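Local structure of methionine-binding protein (Coxiella burnetii, 3TQW) at residues 78-83 with 198-203; 15-20 with 227-232; 8-13 with 173-178; 46-51 with 202-207; 84-89 with 111-116. The protein binds methionine between two lobes and, as an NlpA-family lipoprotein, probably delivers it to an ABC transporter for uptake. All coordinates share one frame; numbering follows the deposited sequence.

Interaction 1: 78-83 with 198-203; sequences IGKTFV and ANVVAV. With MET (methionine), chain C.
Ile-78 lies over Val-201 and Val-203 at one end of an antiparallel strand pair. Its CG1 sits between the backbone N and the carbonyl carbon (chi1 55°), and CD1 reaches CG1 of Val-203 at 3.6 Å, the two side chains crossing at about a right angle. CG1 of Ile-78 also rests 3.9 Å from CG1 of Val-201. Val-217 of helix 211-220 packs on both Ile-78 and Val-201. Farther along, the methyl CG2 of Thr-81 meets CG2 of Val-201 at 3.9 Å, while its OG1 stands 3.4 Å from CB of Asn-199. On the sheet face of Lys-80 and Val-200, Lys-80 lays CD 3.9 Å from CB of Ala-198.

Four backbone hydrogen bonds join the strands, from Ile-78 N to Val-201 O at one end to Asn-199 N and Phe-82 O at the other. The Thr-81 N-H comes from 36° above the carbonyl plane of Asn-199. At Gly-79 (phi 155°) a side chain would press on the carbonyl O of Ile-78, which glycine avoids.

Aliphatic packing thus closes one end of the pair; at the other, backbone bonds hold pocket residue Asn-199 in the sheet, which probably fixes where its side chain starts beside the methionine.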
# COMPACT_ATOMS: atom_id res chain seq x y z
N ILE A 78 -5.72 -14.99 -0.76
CA ILE A 78 -6.33 -15.94 0.17
C ILE A 78 -6.73 -15.29 1.50
O ILE A 78 -7.06 -15.99 2.46
CB ILE A 78 -5.44 -17.17 0.41
CG1 ILE A 78 -4.04 -16.76 0.88
CG2 ILE A 78 -5.35 -17.99 -0.86
CD1 ILE A 78 -3.22 -17.92 1.45
N GLY A 79 -6.71 -13.96 1.55
CA GLY A 79 -7.15 -13.26 2.74
C GLY A 79 -6.56 -11.88 2.91
O GLY A 79 -5.50 -11.56 2.37
N LYS A 80 -7.26 -11.05 3.68
CA LYS A 80 -6.85 -9.67 3.92
C LYS A 80 -6.02 -9.58 5.20
O LYS A 80 -6.17 -10.39 6.12
CB LYS A 80 -8.08 -8.76 4.03
CG LYS A 80 -8.95 -8.74 2.79
CD LYS A 80 -10.18 -7.86 3.01
CE LYS A 80 -11.12 -7.89 1.82
NZ LYS A 80 -11.74 -9.23 1.61
N THR A 81 -5.14 -8.58 5.25
CA THR A 81 -4.30 -8.37 6.42
C THR A 81 -4.69 -7.08 7.13
O THR A 81 -5.38 -7.10 8.15
CB THR A 81 -2.81 -8.32 6.03
OG1 THR A 81 -2.62 -7.31 5.02
CG2 THR A 81 -2.37 -9.65 5.48
N PHE A 82 -4.24 -5.96 6.58
CA PHE A 82 -4.60 -4.66 7.12
C PHE A 82 -4.86 -3.70 5.98
O PHE A 82 -4.34 -3.88 4.88
CB PHE A 82 -3.47 -4.09 7.98
CG PHE A 82 -3.11 -4.95 9.17
CD1 PHE A 82 -3.63 -4.67 10.42
CD2 PHE A 82 -2.25 -6.02 9.03
CE1 PHE A 82 -3.31 -5.45 11.51
CE2 PHE A 82 -1.92 -6.81 10.12
CZ PHE A 82 -2.45 -6.52 11.36
N VAL A 83 -5.68 -2.68 6.23
CA VAL A 83 -5.75 -1.55 5.32
C VAL A 83 -4.91 -0.43 5.91
O VAL A 83 -4.89 -0.22 7.13
CB VAL A 83 -7.20 -1.08 5.09
CG1 VAL A 83 -7.87 -0.72 6.42
CG2 VAL A 83 -7.23 0.11 4.14
N ALA A 198 -7.47 -2.73 1.29
CA ALA A 198 -6.92 -3.66 2.27
C ALA A 198 -5.83 -4.48 1.59
O ALA A 198 -5.98 -4.88 0.43
CB ALA A 198 -8.01 -4.58 2.81
N ASN A 199 -4.72 -4.70 2.28
CA ASN A 199 -3.67 -5.54 1.72
C ASN A 199 -4.02 -7.02 1.88
O ASN A 199 -4.86 -7.39 2.71
CB ASN A 199 -2.32 -5.21 2.33
CG ASN A 199 -1.76 -3.88 1.83
OD1 ASN A 199 -2.52 -2.98 1.45
ND2 ASN A 199 -0.45 -3.76 1.83
N VAL A 200 -3.39 -7.86 1.07
CA VAL A 200 -3.76 -9.26 1.02
C VAL A 200 -2.54 -10.16 1.01
O VAL A 200 -1.42 -9.73 0.72
CB VAL A 200 -4.62 -9.57 -0.23
CG1 VAL A 200 -5.87 -8.70 -0.25
CG2 VAL A 200 -3.80 -9.38 -1.50
N VAL A 201 -2.78 -11.43 1.34
CA VAL A 201 -1.79 -12.45 1.09
C VAL A 201 -2.14 -13.10 -0.23
O VAL A 201 -3.25 -13.61 -0.41
CB VAL A 201 -1.78 -13.51 2.21
CG1 VAL A 201 -0.86 -14.65 1.84
CG2 VAL A 201 -1.34 -12.87 3.54
N ALA A 202 -1.20 -13.06 -1.17
CA ALA A 202 -1.42 -13.63 -2.49
C ALA A 202 -0.59 -14.90 -2.66
O ALA A 202 0.54 -14.99 -2.16
CB ALA A 202 -1.07 -12.61 -3.57
N VAL A 203 -1.16 -15.88 -3.34
CA VAL A 203 -0.47 -17.14 -3.62
C VAL A 203 -0.76 -17.55 -5.06
O VAL A 203 -1.65 -16.99 -5.71
CB VAL A 203 -0.94 -18.27 -2.68
CG1 VAL A 203 -0.75 -17.87 -1.22
CG2 VAL A 203 -2.41 -18.61 -2.95
N MET C . 1.13 -1.34 1.36
CA MET C . 0.72 -0.51 0.23
C MET C . -0.54 0.27 0.60
O MET C . -1.41 -0.27 1.29
CB MET C . 0.46 -1.38 -1.01
CG MET C . 0.07 -0.64 -2.28
SD MET C . -0.20 -1.76 -3.67
CE MET C . 1.46 -2.39 -3.89
OXT MET C . -0.73 1.43 0.25

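Interaction 2: 15-20 with 227-232; sequences TQLMEV and SAAKKI
Leu-17 faces Ala-229 where helices 13-29 and 223-233 run roughly antiparallel, their short segments inclined at 155° between N-to-C directions and 9.7 Å apart at closest approach. The nearest CA atoms, those of Leu-17 and Ala-229, are 6.4 Å from each other.

Leu-17 has CG anti to the backbone N (chi1 -176°), and its branch CD1 does the touching: it lies 3.8 Å from the backbone N of Ala-229 and 3.9 Å from that residue's CB. The leucine methyl thus rests against both the backbone and the small side chain of the partner helix. One turn farther on, the fork of Val-20 closes on a single methyl, with CG2 3.8 Å and CG1 4.0 Å from CB of Ala-228. From the other helix Ile-232 reaches back with CD1, which comes within 3.8 Å of the backbone N of Leu-17 and 4.0 Å of CB of Gln-16. Leu-17 and Ile-232 thus meet backbone atoms and CB atoms of the partner helix, and no hydrogen bond joins the two segments.

Beneath this layer the ring of Phe-82, on strand 75-83, packs against Leu-17 and Ala-229, while Val-225 of helix 223-233 adds to the apolar surface around Leu-17 and Val-20. Met-18, modelled as selenomethionine, packs on Val-7 and Thr-9 of strand 5-10. The arrangement is a helix layer over one side of a mixed beta-sheet, as in the alpha/beta lobes of periplasmic substrate-binding proteins.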
# COMPACT_ATOMS: atom_id res chain seq x y z
N THR A 15 7.75 -5.56 6.62
CA THR A 15 8.64 -6.68 6.86
C THR A 15 8.79 -6.92 8.36
O THR A 15 8.86 -8.07 8.80
CB THR A 15 10.02 -6.46 6.19
OG1 THR A 15 9.85 -6.51 4.76
CG2 THR A 15 11.01 -7.55 6.60
N GLN A 16 8.82 -5.84 9.14
CA GLN A 16 8.84 -5.98 10.60
C GLN A 16 7.58 -6.69 11.08
O GLN A 16 7.63 -7.56 11.94
CB GLN A 16 8.97 -4.62 11.29
CG GLN A 16 10.29 -3.93 11.02
CD GLN A 16 10.41 -2.60 11.74
OE1 GLN A 16 10.88 -1.62 11.17
NE2 GLN A 16 10.00 -2.56 13.00
N LEU A 17 6.45 -6.29 10.51
CA LEU A 17 5.18 -6.93 10.84
C LEU A 17 5.27 -8.42 10.53
O LEU A 17 4.86 -9.26 11.33
CB LEU A 17 4.03 -6.27 10.07
CG LEU A 17 2.65 -6.81 10.43
CD1 LEU A 17 2.28 -6.38 11.85
CD2 LEU A 17 1.60 -6.35 9.44
N MSE A 18 5.81 -8.75 9.36
CA MSE A 18 5.92 -10.14 8.96
C MSE A 18 6.88 -10.92 9.86
O MSE A 18 6.71 -12.12 10.06
CB MSE A 18 6.34 -10.27 7.49
CG MSE A 18 6.46 -11.72 7.01
SE MSE A 18 4.76 -12.71 7.03
CE MSE A 18 3.87 -11.81 5.54
N GLU A 19 7.87 -10.24 10.42
CA GLU A 19 8.80 -10.90 11.34
C GLU A 19 8.05 -11.40 12.57
O GLU A 19 8.34 -12.47 13.09
CB GLU A 19 9.94 -9.97 11.76
CG GLU A 19 11.00 -9.73 10.71
CD GLU A 19 12.00 -10.87 10.56
OE1 GLU A 19 11.91 -11.87 11.32
OE2 GLU A 19 12.88 -10.76 9.69
N VAL A 20 7.10 -10.61 13.05
CA VAL A 20 6.31 -11.02 14.20
C VAL A 20 5.39 -12.17 13.79
O VAL A 20 5.22 -13.14 14.53
CB VAL A 20 5.50 -9.85 14.78
CG1 VAL A 20 4.60 -10.34 15.92
CG2 VAL A 20 6.44 -8.76 15.28
N SER A 227 -1.05 -6.60 17.94
CA SER A 227 -0.34 -5.78 18.92
C SER A 227 0.89 -5.12 18.30
O SER A 227 1.16 -3.94 18.53
CB SER A 227 0.04 -6.62 20.14
OG SER A 227 0.76 -5.86 21.09
N ALA A 228 1.63 -5.88 17.49
CA ALA A 228 2.80 -5.34 16.80
C ALA A 228 2.42 -4.28 15.76
O ALA A 228 3.13 -3.28 15.60
CB ALA A 228 3.61 -6.44 16.14
N ALA A 229 1.32 -4.50 15.06
CA ALA A 229 0.84 -3.52 14.09
C ALA A 229 0.61 -2.18 14.78
O ALA A 229 0.98 -1.13 14.26
CB ALA A 229 -0.43 -4.01 13.41
N LYS A 230 -0.00 -2.22 15.96
CA LYS A 230 -0.21 -1.02 16.76
C LYS A 230 1.10 -0.29 17.04
O LYS A 230 1.16 0.94 16.95
CB LYS A 230 -0.90 -1.35 18.09
CG LYS A 230 -2.41 -1.14 18.11
CD LYS A 230 -3.15 -2.31 17.49
CE LYS A 230 -4.67 -2.12 17.55
NZ LYS A 230 -5.41 -3.24 16.88
N LYS A 231 2.14 -1.03 17.39
CA LYS A 231 3.42 -0.40 17.73
C LYS A 231 4.11 0.16 16.48
O LYS A 231 4.75 1.21 16.54
CB LYS A 231 4.35 -1.38 18.45
CG LYS A 231 3.79 -1.96 19.75
CD LYS A 231 4.91 -2.53 20.61
CE LYS A 231 4.45 -3.65 21.54
NZ LYS A 231 3.04 -3.53 22.00
N ILE A 232 3.98 -0.53 15.36
CA ILE A 232 4.67 -0.14 14.13
C ILE A 232 3.91 0.95 13.37
O ILE A 232 4.51 1.90 12.88
CB ILE A 232 4.89 -1.36 13.21
CG1 ILE A 232 5.77 -2.41 13.90
CG2 ILE A 232 5.52 -0.93 11.88
CD1 ILE A 232 5.66 -3.79 13.30

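Interaction 3: 8-13 with 173-178; sequences GTIAGP and TNYAIP
Asn-174 has CG between the backbone N and the carbonyl carbon (chi1 71°), and Ile-10 carries CG2 anti to its backbone N; the two groups meet where this CG2 comes within 3.9 Å of ND2 of Asn-174. The same methyl lies 4.2 Å from the OH of Tyr-175, whose ring has ND2 of Asn-174 over the centre of one face, 3.4 Å above the plane. Tyr-41 completes the polar end of Asn-174 by a hydrogen bond to OD1, and its ring meets that of Tyr-175.

The contact joins the end of strand 5-10 and the start of helix 13-29, in one lobe, to helix 173-176, with Asn-174 lining the methionine pocket in the cleft of a two-lobed periplasmic binding protein. Gly-12 takes the N-cap position, and at phi 131° a CB would run into the carbonyl O of Ala-11 and CD of Pro-13.

Pro-13, in the first turn, turns the CG-CD edge of its ring to the second segment. Its CD lies 3.6 Å from the carbonyl O of Asn-174 and 3.8 Å from CG of Pro-178, the two prolines crossing at about a right angle. CG of Pro-13 meets CG2 of Ile-177 at 3.9 Å, these side chains sliding past each other in opposite directions. No direct hydrogen bond links the segments. A water between them accepts from ND2 of Asn-174 and lies 2.8 Å from Ala-11 O, close to Asn-174 O as well.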
# COMPACT_ATOMS: atom_id res chain seq x y z
N GLY A 8 7.19 -13.32 0.35
CA GLY A 8 7.78 -12.08 -0.13
C GLY A 8 7.13 -10.86 0.48
O GLY A 8 5.90 -10.76 0.55
N THR A 9 7.96 -9.93 0.94
CA THR A 9 7.47 -8.66 1.48
C THR A 9 8.30 -7.52 0.91
O THR A 9 9.35 -7.73 0.30
CB THR A 9 7.56 -8.63 3.01
OG1 THR A 9 8.94 -8.77 3.40
CG2 THR A 9 6.75 -9.77 3.62
N ILE A 10 7.83 -6.29 1.12
CA ILE A 10 8.62 -5.12 0.79
C ILE A 10 9.40 -4.73 2.04
O ILE A 10 8.83 -4.64 3.14
CB ILE A 10 7.72 -3.94 0.37
CG1 ILE A 10 6.98 -4.28 -0.93
CG2 ILE A 10 8.56 -2.67 0.19
CD1 ILE A 10 7.89 -4.37 -2.15
N ALA A 11 10.70 -4.52 1.87
CA ALA A 11 11.56 -4.10 2.97
C ALA A 11 11.00 -2.84 3.61
O ALA A 11 10.55 -1.93 2.92
CB ALA A 11 12.98 -3.86 2.47
N GLY A 12 11.03 -2.81 4.94
CA GLY A 12 10.49 -1.69 5.69
C GLY A 12 9.57 -2.18 6.80
O GLY A 12 9.71 -3.31 7.28
N PRO A 13 8.61 -1.33 7.22
CA PRO A 13 7.70 -1.59 8.35
C PRO A 13 6.88 -2.87 8.18
O PRO A 13 6.63 -3.56 9.17
CB PRO A 13 6.75 -0.39 8.34
CG PRO A 13 7.38 0.63 7.47
CD PRO A 13 8.30 -0.07 6.53
N THR A 173 1.67 4.41 2.94
CA THR A 173 2.15 4.34 4.32
C THR A 173 3.47 3.57 4.48
O THR A 173 4.33 3.98 5.25
CB THR A 173 1.06 3.78 5.24
OG1 THR A 173 -0.03 4.72 5.29
CG2 THR A 173 1.61 3.55 6.66
N ASN A 174 3.65 2.47 3.75
CA ASN A 174 4.89 1.70 3.90
C ASN A 174 6.12 2.53 3.52
O ASN A 174 7.22 2.26 3.98
CB ASN A 174 4.85 0.37 3.12
CG ASN A 174 4.92 0.57 1.62
OD1 ASN A 174 3.95 1.00 1.00
ND2 ASN A 174 6.06 0.24 1.03
N TYR A 175 5.92 3.55 2.68
CA TYR A 175 7.03 4.43 2.30
C TYR A 175 7.11 5.69 3.15
O TYR A 175 8.19 6.22 3.39
CB TYR A 175 6.95 4.79 0.80
CG TYR A 175 7.31 3.64 -0.11
CD1 TYR A 175 8.51 2.94 0.05
CD2 TYR A 175 6.45 3.23 -1.12
CE1 TYR A 175 8.84 1.88 -0.77
CE2 TYR A 175 6.77 2.17 -1.96
CZ TYR A 175 7.96 1.50 -1.77
OH TYR A 175 8.28 0.44 -2.59
N ALA A 176 5.96 6.17 3.62
CA ALA A 176 5.92 7.35 4.48
C ALA A 176 6.64 7.11 5.81
O ALA A 176 7.41 7.95 6.28
CB ALA A 176 4.49 7.78 4.73
N ILE A 177 6.40 5.95 6.42
CA ILE A 177 6.92 5.69 7.75
C ILE A 177 8.45 5.71 7.83
O ILE A 177 9.00 6.40 8.68
CB ILE A 177 6.33 4.40 8.36
CG1 ILE A 177 4.89 4.68 8.80
CG2 ILE A 177 7.17 3.91 9.53
CD1 ILE A 177 4.12 3.45 9.23
N PRO A 178 9.13 4.98 6.93
CA PRO A 178 10.60 5.03 6.96
C PRO A 178 11.14 6.44 6.71
O PRO A 178 12.29 6.72 7.04
CB PRO A 178 11.01 4.10 5.81
CG PRO A 178 9.81 3.26 5.53
CD PRO A 178 8.62 4.10 5.87
O HOH W 1 8.42 -0.05 3.00

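Interaction 4: 46-51 with 202-207; sequences EALADG and AVREDD
Arg-204 and Leu-48 cross obliquely, the arginine passing its aliphatic part by the carbonyl of Leu-48 before its guanidinium turns back to grip that same carbonyl. A bend at chi3 (-67°) sets NE off the line of the chain. NH1 donates to O of Leu-48 at 2.9 Å, with an N-H...O angle of 160°; the acceptor lies in the guanidinium plane, and the donor in turn lies in the carbonyl plane on a lone pair. CD of Arg-204 is 3.3 Å from that oxygen.

Leu-48 has CG anti to its backbone N and spreads its two methyls over the strand. CD2 lies 3.6 Å from O of Ala-202 and 4.1 Å from CB of the same residue, while CD1 stands 3.8 Å from the backbone N of Arg-204. Ile-75 and Asn-56, on the neighbouring strands, also touch this leucine, so it packs between helix 44-49 and the sheet.

Gly-51 ends the helix in a Schellman motif, and its CA lies obliquely near NH1 of Arg-204, at 3.7 Å. NH1 also bonds to O of Val-53, and NH2 forms a salt bridge with OD2 of Asp-207 at 3.1 Å. The guanidinium thus bonds carbonyl oxygens at and just after the C-terminal end of a short helix, where the helix dipole would probably favour a positive charge. Asp-207 probably offsets that charge, and its bond to NH2, with those of NH1, limits the guanidinium's rotation.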
# COMPACT_ATOMS: atom_id res chain seq x y z
N GLU A 46 6.09 -11.32 -9.54
CA GLU A 46 6.92 -12.08 -10.46
C GLU A 46 7.60 -13.20 -9.69
O GLU A 46 7.68 -14.34 -10.16
CB GLU A 46 7.96 -11.19 -11.15
CG GLU A 46 8.97 -11.94 -12.02
CD GLU A 46 8.38 -12.47 -13.33
OE1 GLU A 46 7.27 -12.04 -13.72
OE2 GLU A 46 9.03 -13.32 -13.97
N ALA A 47 8.07 -12.89 -8.48
CA ALA A 47 8.72 -13.90 -7.64
C ALA A 47 7.74 -15.02 -7.26
O ALA A 47 8.12 -16.19 -7.17
CB ALA A 47 9.32 -13.26 -6.40
N LEU A 48 6.48 -14.66 -7.04
CA LEU A 48 5.46 -15.65 -6.73
C LEU A 48 5.14 -16.50 -7.97
O LEU A 48 5.05 -17.72 -7.90
CB LEU A 48 4.18 -14.95 -6.23
CG LEU A 48 2.97 -15.81 -5.86
CD1 LEU A 48 3.29 -16.79 -4.73
CD2 LEU A 48 1.82 -14.89 -5.47
N ALA A 49 4.99 -15.83 -9.11
CA ALA A 49 4.69 -16.52 -10.35
C ALA A 49 5.80 -17.49 -10.77
O ALA A 49 5.51 -18.58 -11.29
CB ALA A 49 4.40 -15.52 -11.47
N ASP A 50 7.05 -17.10 -10.55
CA ASP A 50 8.17 -17.93 -10.99
C ASP A 50 8.64 -18.96 -9.96
O ASP A 50 9.56 -19.74 -10.23
CB ASP A 50 9.35 -17.09 -11.55
CG ASP A 50 10.13 -16.35 -10.46
OD1 ASP A 50 10.13 -16.77 -9.29
OD2 ASP A 50 10.77 -15.33 -10.80
N GLY A 51 8.02 -18.96 -8.78
CA GLY A 51 8.29 -19.98 -7.77
C GLY A 51 9.34 -19.60 -6.75
O GLY A 51 9.65 -20.39 -5.86
N ALA A 202 -1.20 -13.06 -1.17
CA ALA A 202 -1.42 -13.63 -2.49
C ALA A 202 -0.59 -14.90 -2.66
O ALA A 202 0.54 -14.99 -2.16
CB ALA A 202 -1.07 -12.61 -3.57
N VAL A 203 -1.16 -15.88 -3.34
CA VAL A 203 -0.47 -17.14 -3.62
C VAL A 203 -0.76 -17.55 -5.06
O VAL A 203 -1.65 -16.99 -5.71
CB VAL A 203 -0.94 -18.27 -2.68
CG1 VAL A 203 -0.75 -17.87 -1.22
CG2 VAL A 203 -2.41 -18.61 -2.95
N ARG A 204 -0.02 -18.54 -5.56
CA ARG A 204 -0.32 -19.08 -6.88
C ARG A 204 -1.69 -19.75 -6.88
O ARG A 204 -2.08 -20.39 -5.90
CB ARG A 204 0.77 -20.05 -7.33
CG ARG A 204 2.11 -19.39 -7.64
CD ARG A 204 3.15 -20.41 -8.11
NE ARG A 204 3.51 -21.36 -7.05
CZ ARG A 204 4.41 -21.11 -6.11
NH1 ARG A 204 5.05 -19.95 -6.08
NH2 ARG A 204 4.69 -22.03 -5.19
N GLU A 205 -2.41 -19.58 -7.98
CA GLU A 205 -3.73 -20.18 -8.15
C GLU A 205 -3.77 -21.65 -7.72
O GLU A 205 -4.69 -22.07 -7.02
CB GLU A 205 -4.18 -20.04 -9.60
CG GLU A 205 -5.27 -21.02 -10.02
CD GLU A 205 -6.58 -20.78 -9.30
OE1 GLU A 205 -6.76 -19.67 -8.75
OE2 GLU A 205 -7.43 -21.70 -9.29
N ASP A 206 -2.78 -22.42 -8.14
CA ASP A 206 -2.74 -23.84 -7.81
C ASP A 206 -2.58 -24.12 -6.31
O ASP A 206 -2.86 -25.22 -5.84
CB ASP A 206 -1.64 -24.55 -8.60
CG ASP A 206 -2.01 -24.74 -10.06
OD1 ASP A 206 -3.21 -24.66 -10.39
OD2 ASP A 206 -1.09 -24.99 -10.87
N ASP A 207 -2.13 -23.11 -5.55
CA ASP A 207 -1.87 -23.29 -4.13
C ASP A 207 -2.93 -22.67 -3.22
O ASP A 207 -2.71 -22.54 -2.02
CB ASP A 207 -0.51 -22.69 -3.74
CG ASP A 207 0.66 -23.37 -4.42
OD1 ASP A 207 0.51 -24.54 -4.85
OD2 ASP A 207 1.74 -22.75 -4.51

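Interaction 5: 84-89 with 111-116; sequences YPMGLY and PSNEAR. With MET (methionine), chain C.
Arg-116 turns one face of its guanidinium to CB of Met-86, modelled as selenomethionine, while the edge of the group takes the carboxylate of the bound methionine near its plane. The ring of Tyr-84 likewise meets the ligand at its edge, with CD2 3.7 Å from the ligand's O. This is the methionine pocket of a two-lobed periplasmic binding protein, at the start of helix 111-123 and the connection leading into strand 87-89.

Arg-116 has CG anti to the backbone N (chi1 174°), and the chain stays extended from CG to NE, carrying the guanidinium away from the helix toward the pocket. Met-86 lies across it at a slant. Its chain bends at chi3 (-80°), which places CE 3.7 Å from CD of Arg-116, and SE lies 4.0 Å from the same carbon. The selenomethionine therefore runs against the aliphatic part of the arginine, while Leu-120 and Ala-170 pack against Met-86 from the lobe interior.

The charged end is held from several directions. NE forms a salt bridge with Glu-191, whose other carboxylate oxygen accepts from the backbone N of Met-86. This second-shell acid thus holds both partners of the contact and probably offsets the arginine's charge. Asn-113, bonded to Asp-110 and His-60, brings ND2 to 3.4 Å from SD of the ligand. NH1 of Arg-116 donates to OXT of the ligand at 2.8 Å, and a water accepts from NH2 of Arg-116 and from N of Tyr-84 while standing 2.7 Å from the ligand's O.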
# COMPACT_ATOMS: atom_id res chain seq x y z
N TYR A 84 -4.18 0.28 5.05
CA TYR A 84 -3.27 1.33 5.49
C TYR A 84 -3.70 2.65 4.84
O TYR A 84 -3.19 3.01 3.78
CB TYR A 84 -1.83 1.01 5.08
CG TYR A 84 -1.28 -0.30 5.61
CD1 TYR A 84 -0.77 -0.39 6.90
CD2 TYR A 84 -1.25 -1.44 4.81
CE1 TYR A 84 -0.26 -1.58 7.39
CE2 TYR A 84 -0.74 -2.64 5.29
CZ TYR A 84 -0.25 -2.70 6.59
OH TYR A 84 0.26 -3.89 7.07
N PRO A 85 -4.65 3.36 5.47
CA PRO A 85 -5.20 4.57 4.86
C PRO A 85 -4.12 5.53 4.39
O PRO A 85 -3.28 5.95 5.19
CB PRO A 85 -6.03 5.19 5.99
CG PRO A 85 -6.48 4.01 6.77
CD PRO A 85 -5.30 3.05 6.76
N MSE A 86 -4.16 5.87 3.11
CA MSE A 86 -3.14 6.71 2.49
C MSE A 86 -3.27 8.18 2.90
O MSE A 86 -4.38 8.73 2.94
CB MSE A 86 -3.22 6.58 0.96
CG MSE A 86 -2.35 7.56 0.20
SE MSE A 86 -2.55 7.34 -1.73
CE MSE A 86 -1.39 5.80 -1.98
N GLY A 87 -2.14 8.81 3.19
CA GLY A 87 -2.13 10.20 3.61
C GLY A 87 -1.61 11.14 2.54
O GLY A 87 -0.92 10.72 1.61
N LEU A 88 -1.97 12.42 2.67
CA LEU A 88 -1.39 13.48 1.86
C LEU A 88 -0.42 14.24 2.76
O LEU A 88 -0.78 14.65 3.86
CB LEU A 88 -2.47 14.43 1.35
CG LEU A 88 -3.55 13.83 0.45
CD1 LEU A 88 -4.66 14.84 0.21
CD2 LEU A 88 -2.94 13.36 -0.86
N TYR A 89 0.81 14.44 2.28
CA TYR A 89 1.86 15.01 3.11
C TYR A 89 2.50 16.21 2.44
O TYR A 89 2.49 16.34 1.22
CB TYR A 89 2.95 13.97 3.38
CG TYR A 89 2.44 12.70 4.02
CD1 TYR A 89 2.44 12.54 5.40
CD2 TYR A 89 1.98 11.64 3.24
CE1 TYR A 89 1.99 11.38 5.99
CE2 TYR A 89 1.52 10.47 3.82
CZ TYR A 89 1.53 10.35 5.20
OH TYR A 89 1.08 9.19 5.80
N PRO A 111 -0.73 2.35 -12.07
CA PRO A 111 -2.15 2.61 -12.37
C PRO A 111 -3.07 2.65 -11.15
O PRO A 111 -3.82 3.61 -11.01
CB PRO A 111 -2.54 1.43 -13.27
CG PRO A 111 -1.27 1.00 -13.91
CD PRO A 111 -0.17 1.27 -12.90
N SER A 112 -3.02 1.64 -10.29
CA SER A 112 -3.99 1.54 -9.21
C SER A 112 -3.75 2.55 -8.09
O SER A 112 -4.69 3.15 -7.58
CB SER A 112 -4.05 0.12 -8.64
OG SER A 112 -2.85 -0.22 -7.96
N ASN A 113 -2.49 2.75 -7.71
CA ASN A 113 -2.21 3.72 -6.66
C ASN A 113 -2.30 5.16 -7.16
O ASN A 113 -2.53 6.08 -6.36
CB ASN A 113 -0.88 3.44 -5.97
CG ASN A 113 -0.95 2.19 -5.10
OD1 ASN A 113 -1.58 2.20 -4.04
ND2 ASN A 113 -0.30 1.12 -5.55
N GLU A 114 -2.14 5.36 -8.46
CA GLU A 114 -2.35 6.68 -9.04
C GLU A 114 -3.83 7.03 -8.99
O GLU A 114 -4.20 8.12 -8.58
CB GLU A 114 -1.83 6.77 -10.47
CG GLU A 114 -2.20 8.10 -11.13
CD GLU A 114 -1.27 8.48 -12.25
OE1 GLU A 114 -1.42 9.61 -12.77
OE2 GLU A 114 -0.39 7.67 -12.61
N ALA A 115 -4.68 6.10 -9.41
CA ALA A 115 -6.12 6.30 -9.33
C ALA A 115 -6.52 6.55 -7.88
O ALA A 115 -7.35 7.40 -7.58
CB ALA A 115 -6.86 5.09 -9.90
N ARG A 116 -5.91 5.79 -6.98
CA ARG A 116 -6.18 5.92 -5.55
C ARG A 116 -5.86 7.31 -5.04
O ARG A 116 -6.64 7.90 -4.30
CB ARG A 116 -5.36 4.88 -4.78
CG ARG A 116 -5.44 5.02 -3.25
CD ARG A 116 -4.54 3.99 -2.59
NE ARG A 116 -4.79 3.84 -1.16
CZ ARG A 116 -4.13 2.99 -0.38
NH1 ARG A 116 -3.18 2.23 -0.90
NH2 ARG A 116 -4.41 2.90 0.92
N MET C . 1.13 -1.34 1.36
CA MET C . 0.72 -0.51 0.23
C MET C . -0.54 0.27 0.60
O MET C . -1.41 -0.27 1.29
CB MET C . 0.46 -1.38 -1.01
CG MET C . 0.07 -0.64 -2.28
SD MET C . -0.20 -1.76 -3.67
CE MET C . 1.46 -2.39 -3.89
OXT MET C . -0.73 1.43 0.25
O HOH W 2 -3.91 0.24 2.26

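How the interactions relate
From the N terminus, strand 5-10 and the start of helix 13-29 supply the first halves of interactions 3 and 2, which cross: interaction 3 closes on 173-178, interaction 2 on 227-232 near the C terminus. Interaction 4 leaves from 46-51 and interaction 1 from 78-83, both ending on strand 198-204, where they share Ala-202 and Val-203. Both lie within the span of interaction 2 and cross interaction 3. The short loop of interaction 5 lies within all the others. Interactions 1, 2 and 4 tie helices and strands of the six-stranded sheet's lobe; interaction 3 bridges the lobes, and interactions 1 and 5 meet at the bound methionine, where Asn-199 touches Tyr-84.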